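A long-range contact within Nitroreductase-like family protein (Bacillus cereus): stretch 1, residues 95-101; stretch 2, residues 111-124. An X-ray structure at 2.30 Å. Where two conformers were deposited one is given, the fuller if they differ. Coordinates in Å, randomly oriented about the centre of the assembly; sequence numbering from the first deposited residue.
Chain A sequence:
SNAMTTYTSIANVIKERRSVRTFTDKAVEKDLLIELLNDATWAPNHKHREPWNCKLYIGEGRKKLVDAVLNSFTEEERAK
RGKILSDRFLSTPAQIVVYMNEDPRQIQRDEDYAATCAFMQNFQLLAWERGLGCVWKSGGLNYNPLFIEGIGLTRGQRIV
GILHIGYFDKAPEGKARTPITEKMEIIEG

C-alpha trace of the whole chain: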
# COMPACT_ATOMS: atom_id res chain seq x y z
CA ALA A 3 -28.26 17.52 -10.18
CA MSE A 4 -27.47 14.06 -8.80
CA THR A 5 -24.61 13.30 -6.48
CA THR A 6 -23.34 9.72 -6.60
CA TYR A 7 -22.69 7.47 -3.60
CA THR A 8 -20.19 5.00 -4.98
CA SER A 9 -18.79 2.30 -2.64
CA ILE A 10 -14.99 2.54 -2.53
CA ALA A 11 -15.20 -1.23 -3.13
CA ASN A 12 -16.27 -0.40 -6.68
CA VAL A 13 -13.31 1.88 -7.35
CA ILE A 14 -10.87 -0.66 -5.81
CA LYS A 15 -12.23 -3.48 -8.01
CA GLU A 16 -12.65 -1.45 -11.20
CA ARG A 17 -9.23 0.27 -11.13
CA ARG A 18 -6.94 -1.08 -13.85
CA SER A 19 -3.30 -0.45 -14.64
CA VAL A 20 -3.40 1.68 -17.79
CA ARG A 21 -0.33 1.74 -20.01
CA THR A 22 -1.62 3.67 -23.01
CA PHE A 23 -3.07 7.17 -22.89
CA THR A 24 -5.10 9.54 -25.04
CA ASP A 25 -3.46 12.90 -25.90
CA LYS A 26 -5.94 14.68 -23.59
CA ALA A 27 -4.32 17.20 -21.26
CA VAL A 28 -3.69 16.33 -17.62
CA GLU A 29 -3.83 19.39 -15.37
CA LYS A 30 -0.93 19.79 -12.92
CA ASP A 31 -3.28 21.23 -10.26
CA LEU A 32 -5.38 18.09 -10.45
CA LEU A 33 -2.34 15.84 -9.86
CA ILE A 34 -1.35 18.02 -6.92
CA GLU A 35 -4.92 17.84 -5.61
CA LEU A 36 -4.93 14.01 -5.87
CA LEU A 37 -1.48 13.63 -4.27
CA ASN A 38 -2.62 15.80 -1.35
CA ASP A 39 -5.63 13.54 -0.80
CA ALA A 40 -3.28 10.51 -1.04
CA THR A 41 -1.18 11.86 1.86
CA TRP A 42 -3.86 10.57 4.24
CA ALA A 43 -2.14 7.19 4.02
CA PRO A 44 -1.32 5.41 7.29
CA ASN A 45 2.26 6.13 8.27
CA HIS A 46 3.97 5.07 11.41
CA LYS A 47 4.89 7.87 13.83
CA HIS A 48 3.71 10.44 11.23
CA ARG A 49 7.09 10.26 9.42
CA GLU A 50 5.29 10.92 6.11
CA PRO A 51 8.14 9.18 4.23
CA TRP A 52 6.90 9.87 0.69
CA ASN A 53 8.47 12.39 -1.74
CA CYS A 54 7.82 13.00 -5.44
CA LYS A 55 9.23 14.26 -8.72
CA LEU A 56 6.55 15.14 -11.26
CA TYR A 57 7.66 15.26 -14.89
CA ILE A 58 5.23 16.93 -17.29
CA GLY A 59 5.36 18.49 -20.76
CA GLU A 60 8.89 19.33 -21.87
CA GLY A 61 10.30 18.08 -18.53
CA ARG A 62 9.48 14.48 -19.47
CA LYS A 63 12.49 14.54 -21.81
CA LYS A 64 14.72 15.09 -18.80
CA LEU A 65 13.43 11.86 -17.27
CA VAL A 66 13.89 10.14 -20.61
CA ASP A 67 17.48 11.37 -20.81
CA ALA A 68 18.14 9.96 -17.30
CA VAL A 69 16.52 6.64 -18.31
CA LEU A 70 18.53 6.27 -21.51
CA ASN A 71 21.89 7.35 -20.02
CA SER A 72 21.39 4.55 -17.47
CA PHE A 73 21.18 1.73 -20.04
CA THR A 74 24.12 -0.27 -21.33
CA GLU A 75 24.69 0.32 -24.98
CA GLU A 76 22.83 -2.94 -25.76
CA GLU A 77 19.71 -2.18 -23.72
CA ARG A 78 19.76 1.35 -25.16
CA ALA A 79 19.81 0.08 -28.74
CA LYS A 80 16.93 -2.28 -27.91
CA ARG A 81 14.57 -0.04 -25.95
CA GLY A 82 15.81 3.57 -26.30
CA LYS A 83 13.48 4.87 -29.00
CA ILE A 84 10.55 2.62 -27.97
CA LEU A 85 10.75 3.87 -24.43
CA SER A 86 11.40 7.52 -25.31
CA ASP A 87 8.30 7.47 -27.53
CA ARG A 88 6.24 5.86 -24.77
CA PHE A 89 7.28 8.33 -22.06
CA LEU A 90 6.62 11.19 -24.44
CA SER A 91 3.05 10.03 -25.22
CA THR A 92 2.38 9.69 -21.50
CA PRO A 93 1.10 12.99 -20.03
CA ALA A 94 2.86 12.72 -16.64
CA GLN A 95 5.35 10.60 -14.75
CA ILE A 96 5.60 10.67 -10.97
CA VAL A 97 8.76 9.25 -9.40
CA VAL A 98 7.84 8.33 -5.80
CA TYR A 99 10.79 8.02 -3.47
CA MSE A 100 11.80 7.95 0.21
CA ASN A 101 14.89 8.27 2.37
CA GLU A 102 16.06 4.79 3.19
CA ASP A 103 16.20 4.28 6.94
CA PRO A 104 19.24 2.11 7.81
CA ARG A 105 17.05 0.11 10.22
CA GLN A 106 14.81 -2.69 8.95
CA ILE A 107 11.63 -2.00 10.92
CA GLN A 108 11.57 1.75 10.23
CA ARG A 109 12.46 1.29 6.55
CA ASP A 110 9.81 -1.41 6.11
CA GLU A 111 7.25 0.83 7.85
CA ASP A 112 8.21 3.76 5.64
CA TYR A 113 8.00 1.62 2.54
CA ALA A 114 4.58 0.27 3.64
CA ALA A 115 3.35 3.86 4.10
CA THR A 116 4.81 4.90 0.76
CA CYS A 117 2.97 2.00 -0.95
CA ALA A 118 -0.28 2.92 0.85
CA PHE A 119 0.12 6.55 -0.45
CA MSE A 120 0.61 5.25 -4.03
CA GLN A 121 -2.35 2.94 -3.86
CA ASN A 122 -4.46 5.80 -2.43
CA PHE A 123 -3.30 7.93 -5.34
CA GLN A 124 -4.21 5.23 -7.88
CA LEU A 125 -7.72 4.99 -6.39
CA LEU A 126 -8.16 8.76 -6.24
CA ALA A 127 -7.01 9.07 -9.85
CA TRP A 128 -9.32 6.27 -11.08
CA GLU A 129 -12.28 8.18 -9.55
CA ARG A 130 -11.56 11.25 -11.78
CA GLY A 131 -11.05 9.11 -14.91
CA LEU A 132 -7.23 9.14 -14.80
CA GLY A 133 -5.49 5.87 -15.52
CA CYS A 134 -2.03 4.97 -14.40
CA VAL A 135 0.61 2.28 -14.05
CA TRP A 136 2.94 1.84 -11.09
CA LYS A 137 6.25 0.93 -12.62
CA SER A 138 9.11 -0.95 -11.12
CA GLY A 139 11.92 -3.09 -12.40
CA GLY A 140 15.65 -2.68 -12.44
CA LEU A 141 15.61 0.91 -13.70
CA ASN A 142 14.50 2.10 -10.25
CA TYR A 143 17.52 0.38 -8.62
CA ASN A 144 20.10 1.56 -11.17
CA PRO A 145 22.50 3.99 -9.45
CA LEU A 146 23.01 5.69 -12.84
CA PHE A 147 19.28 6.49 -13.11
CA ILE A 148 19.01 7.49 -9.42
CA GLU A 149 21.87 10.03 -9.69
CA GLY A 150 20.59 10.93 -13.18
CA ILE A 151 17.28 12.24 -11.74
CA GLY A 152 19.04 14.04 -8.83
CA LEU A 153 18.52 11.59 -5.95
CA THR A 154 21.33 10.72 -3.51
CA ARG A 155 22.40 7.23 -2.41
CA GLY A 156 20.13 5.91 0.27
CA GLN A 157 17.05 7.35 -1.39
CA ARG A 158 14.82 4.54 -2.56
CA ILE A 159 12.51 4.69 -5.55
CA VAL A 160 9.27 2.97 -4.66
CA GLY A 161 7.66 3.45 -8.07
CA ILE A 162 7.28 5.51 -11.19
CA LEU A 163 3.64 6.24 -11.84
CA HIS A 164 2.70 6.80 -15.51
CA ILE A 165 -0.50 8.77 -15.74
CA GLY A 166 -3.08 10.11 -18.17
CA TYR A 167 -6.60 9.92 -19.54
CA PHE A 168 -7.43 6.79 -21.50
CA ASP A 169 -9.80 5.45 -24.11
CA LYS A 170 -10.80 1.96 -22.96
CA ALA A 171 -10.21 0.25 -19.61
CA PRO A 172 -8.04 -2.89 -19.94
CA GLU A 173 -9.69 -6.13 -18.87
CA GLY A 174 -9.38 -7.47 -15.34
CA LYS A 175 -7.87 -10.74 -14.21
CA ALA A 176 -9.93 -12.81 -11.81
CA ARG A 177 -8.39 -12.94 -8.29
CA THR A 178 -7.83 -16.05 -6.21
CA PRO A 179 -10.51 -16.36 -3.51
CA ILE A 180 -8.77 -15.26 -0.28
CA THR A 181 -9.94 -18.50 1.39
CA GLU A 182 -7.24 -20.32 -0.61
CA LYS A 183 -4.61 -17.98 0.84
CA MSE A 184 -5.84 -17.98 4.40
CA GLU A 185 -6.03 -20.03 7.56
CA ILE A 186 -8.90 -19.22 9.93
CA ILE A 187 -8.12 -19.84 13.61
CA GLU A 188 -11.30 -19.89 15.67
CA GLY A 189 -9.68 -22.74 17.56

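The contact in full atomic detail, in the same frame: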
# COMPACT_ATOMS: atom_id res chain seq x y z
N GLN A 95 4.70 11.63 -15.58
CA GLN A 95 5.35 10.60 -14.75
C GLN A 95 5.56 11.17 -13.36
O GLN A 95 5.94 12.34 -13.21
CB GLN A 95 6.71 10.18 -15.31
CG GLN A 95 6.65 9.24 -16.49
CD GLN A 95 6.65 9.96 -17.82
OE1 GLN A 95 7.19 11.08 -17.95
NE2 GLN A 95 6.06 9.31 -18.84
N ILE A 96 5.31 10.34 -12.36
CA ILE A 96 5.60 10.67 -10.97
C ILE A 96 6.56 9.65 -10.35
O ILE A 96 6.21 8.49 -10.14
CB ILE A 96 4.32 10.85 -10.12
CG1 ILE A 96 3.47 11.97 -10.73
CG2 ILE A 96 4.70 11.26 -8.69
CD1 ILE A 96 2.20 12.26 -10.00
N VAL A 97 7.80 10.08 -10.10
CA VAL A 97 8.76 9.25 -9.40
C VAL A 97 8.47 9.40 -7.90
O VAL A 97 8.46 10.51 -7.37
CB VAL A 97 10.24 9.63 -9.75
CG1 VAL A 97 11.18 8.68 -9.11
CG2 VAL A 97 10.49 9.67 -11.27
N VAL A 98 8.15 8.30 -7.24
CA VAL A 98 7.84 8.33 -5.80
C VAL A 98 9.04 7.71 -5.08
O VAL A 98 9.44 6.57 -5.37
CB VAL A 98 6.57 7.52 -5.45
CG1 VAL A 98 6.35 7.52 -3.94
CG2 VAL A 98 5.30 8.06 -6.23
N TYR A 99 9.61 8.47 -4.15
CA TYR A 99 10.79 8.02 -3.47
C TYR A 99 10.75 8.34 -1.98
O TYR A 99 9.88 9.10 -1.51
CB TYR A 99 12.08 8.55 -4.16
CG TYR A 99 12.27 10.01 -4.02
CD1 TYR A 99 11.66 10.91 -4.91
CD2 TYR A 99 13.03 10.52 -2.97
CE1 TYR A 99 11.83 12.26 -4.77
CE2 TYR A 99 13.20 11.88 -2.81
CZ TYR A 99 12.59 12.75 -3.71
OH TYR A 99 12.76 14.10 -3.55
N MSE A 100 11.68 7.74 -1.24
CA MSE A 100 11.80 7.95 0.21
C MSE A 100 13.27 7.86 0.63
O MSE A 100 14.09 7.24 -0.06
CB MSE A 100 10.99 6.90 0.99
CG MSE A 100 11.45 5.46 0.73
SE MSE A 100 10.43 4.19 1.77
CE MSE A 100 11.83 3.08 2.34
N ASN A 101 13.58 8.48 1.77
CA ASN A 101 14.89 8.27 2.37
C ASN A 101 14.91 6.89 2.96
O ASN A 101 13.98 6.51 3.66
CB ASN A 101 15.19 9.34 3.42
CG ASN A 101 15.32 10.71 2.81
OD1 ASN A 101 16.14 10.92 1.93
ND2 ASN A 101 14.48 11.64 3.25
N GLU A 111 8.37 -0.08 7.54
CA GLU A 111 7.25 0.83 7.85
C GLU A 111 7.14 1.98 6.85
O GLU A 111 6.07 2.28 6.37
CB GLU A 111 7.38 1.39 9.28
CG GLU A 111 6.89 0.45 10.34
CD GLU A 111 7.32 0.83 11.77
OE1 GLU A 111 8.06 1.78 11.99
OE2 GLU A 111 6.94 0.10 12.69
N ASP A 112 8.24 2.64 6.56
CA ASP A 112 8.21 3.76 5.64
C ASP A 112 7.78 3.33 4.24
O ASP A 112 6.98 4.01 3.58
CB ASP A 112 9.58 4.45 5.64
CG ASP A 112 9.82 5.22 6.92
OD1 ASP A 112 8.86 5.38 7.71
OD2 ASP A 112 10.94 5.69 7.11
N TYR A 113 8.32 2.20 3.82
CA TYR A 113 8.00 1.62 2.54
C TYR A 113 6.51 1.21 2.45
O TYR A 113 5.82 1.51 1.47
CB TYR A 113 8.94 0.43 2.31
CG TYR A 113 8.85 -0.20 0.97
CD1 TYR A 113 9.45 0.38 -0.14
CD2 TYR A 113 8.15 -1.38 0.79
CE1 TYR A 113 9.35 -0.21 -1.40
CE2 TYR A 113 8.05 -1.98 -0.47
CZ TYR A 113 8.64 -1.40 -1.53
OH TYR A 113 8.55 -2.03 -2.73
N ALA A 114 6.01 0.56 3.50
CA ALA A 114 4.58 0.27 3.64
C ALA A 114 3.71 1.52 3.44
O ALA A 114 2.77 1.52 2.62
CB ALA A 114 4.30 -0.38 5.01
N ALA A 115 4.04 2.58 4.18
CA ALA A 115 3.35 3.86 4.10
C ALA A 115 3.46 4.45 2.71
O ALA A 115 2.49 5.02 2.19
CB ALA A 115 3.93 4.85 5.16
N THR A 116 4.63 4.34 2.09
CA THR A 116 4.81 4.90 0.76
C THR A 116 3.98 4.12 -0.28
O THR A 116 3.39 4.73 -1.15
CB THR A 116 6.27 5.03 0.40
OG1 THR A 116 6.89 5.90 1.34
CG2 THR A 116 6.41 5.59 -0.97
N CYS A 117 3.87 2.80 -0.13
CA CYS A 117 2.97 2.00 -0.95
C CYS A 117 1.48 2.28 -0.74
O CYS A 117 0.72 2.26 -1.71
CB CYS A 117 3.25 0.52 -0.76
SG CYS A 117 4.90 0.07 -1.26
N ALA A 118 1.08 2.55 0.51
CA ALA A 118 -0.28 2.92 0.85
C ALA A 118 -0.66 4.27 0.18
O ALA A 118 -1.76 4.41 -0.34
CB ALA A 118 -0.51 2.97 2.46
N PHE A 119 0.25 5.25 0.24
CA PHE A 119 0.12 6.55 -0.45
C PHE A 119 -0.07 6.37 -1.95
O PHE A 119 -0.95 7.00 -2.54
CB PHE A 119 1.36 7.40 -0.11
CG PHE A 119 1.57 8.61 -0.98
CD1 PHE A 119 0.90 9.80 -0.73
CD2 PHE A 119 2.53 8.58 -1.99
CE1 PHE A 119 1.12 10.88 -1.51
CE2 PHE A 119 2.75 9.64 -2.78
CZ PHE A 119 2.05 10.81 -2.56
N MSE A 120 0.70 5.47 -2.57
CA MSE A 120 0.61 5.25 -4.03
C MSE A 120 -0.67 4.58 -4.44
O MSE A 120 -1.26 4.94 -5.46
CB MSE A 120 1.82 4.46 -4.57
CG MSE A 120 3.10 5.26 -4.52
SE MSE A 120 4.72 4.30 -5.09
CE MSE A 120 4.40 4.24 -6.98
N GLN A 121 -1.09 3.59 -3.65
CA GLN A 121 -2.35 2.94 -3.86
C GLN A 121 -3.54 3.90 -3.67
O GLN A 121 -4.44 3.91 -4.50
CB GLN A 121 -2.49 1.70 -2.96
CG GLN A 121 -3.88 1.06 -3.01
CD GLN A 121 -4.26 0.46 -4.35
OE1 GLN A 121 -5.33 -0.14 -4.48
NE2 GLN A 121 -3.41 0.62 -5.35
N ASN A 122 -3.49 4.71 -2.61
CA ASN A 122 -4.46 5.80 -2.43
C ASN A 122 -4.55 6.63 -3.69
O ASN A 122 -5.63 6.92 -4.18
CB ASN A 122 -4.01 6.75 -1.33
CG ASN A 122 -4.36 6.28 0.05
OD1 ASN A 122 -5.13 5.35 0.27
ND2 ASN A 122 -3.78 6.97 1.02
N PHE A 123 -3.38 7.06 -4.17
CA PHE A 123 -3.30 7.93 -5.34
C PHE A 123 -3.96 7.27 -6.55
O PHE A 123 -4.69 7.92 -7.29
CB PHE A 123 -1.86 8.27 -5.71
CG PHE A 123 -1.78 9.08 -6.94
CD1 PHE A 123 -1.97 10.49 -6.89
CD2 PHE A 123 -1.63 8.46 -8.17
CE1 PHE A 123 -1.94 11.21 -8.06
CE2 PHE A 123 -1.60 9.20 -9.33
CZ PHE A 123 -1.76 10.56 -9.29
N GLN A 124 -3.69 5.98 -6.73
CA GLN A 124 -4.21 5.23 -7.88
C GLN A 124 -5.73 5.17 -7.84
O GLN A 124 -6.38 5.33 -8.87
CB GLN A 124 -3.60 3.84 -7.94
CG GLN A 124 -2.13 3.75 -8.40
CD GLN A 124 -1.79 2.28 -8.77
OE1 GLN A 124 -2.14 1.37 -8.03
NE2 GLN A 124 -1.17 2.07 -9.91

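What lies at the apolar centre of the contact? Val98 does, at the middle of the first stretch, with its CA-to-CB bond pointing toward the helix. Three helical side chains gather around it. CG1 of Val98 comes within 3.5 Å of CG2 of Thr116, so the threonine presents its methyl group to the valine. CB of Val98 lies 3.7 Å from SE of Met120, a selenomethionine whose large, polarisable selenium suits close dispersion contact with an aliphatic neighbour. The third partner is Phe119: CG1 of Val98 lies 4.3 Å from CE2 of Phe119, near the plane of the ring and at its edge. No bond directs these approaches; they are van der Waals contacts between buried groups, which gain by being packed together away from water.

How does the backbone arrangement bring these side chains together? The strand and the helix run nearly antiparallel, with 159° between their N-to-C directions, and their axes approach to 9.5 Å, which leaves room for a layer of side chains between them. In the strand, alternation places Ile96, Val98 and Met100 toward the helix, while Val97 and Tyr99 point away. The helix answers with Asp112, Thr116, Phe119, Met120 and Phe123, whose spacings of three and four residues keep them on one side of its turns. Because the directions oppose, later strand residues meet earlier helix residues: Ile96 reaches Phe123, Val98 meets Thr116, Phe119 and Met120, and Met100 lies beside Asp112, Tyr113 and Thr116. The nearest CA atoms across the contact are those of Met100 and Thr116, 7.6 Å apart.

What happens on moving outward along the strand from Val98? Toward the N-terminal end of the first stretch, the contact loosens into a single apolar pairing, with CD1 of Ile96 4.4 Å from CZ of Phe123. In the other direction, Met100, also a selenomethionine, fits closely against the helix. SE of Met100 is 3.6 Å from the backbone N of Tyr113 and 3.7 Å from the backbone C of Asp112, so the selenium rests against the peptide link joining these residues. The terminal methyl CE of Met100 lies 3.9 Å from CB of Tyr113 and sits near the plane of the tyrosine ring, at its edge.

Where does the contact become polar, and do its polar groups bond across it? Polar atoms collect around Met100, yet no hydrogen bond joins the two stretches. The SE atom of Met100 lies 4.0 Å from CB of Asp112 and 4.0 Å from OG1 of Thr116. That hydroxyl is committed within the helix: OG1 of Thr116 donates a hydrogen bond to O of Asp112 at 2.9 Å, while N of Thr116 donates to the same oxygen at 2.8 Å. Thr116 can therefore lie in a largely apolar interface with its hydroxyl satisfied and its methyl against Val98. The carboxylate atom OD1 of Asp112 is hydrogen-bonded elsewhere in the structure.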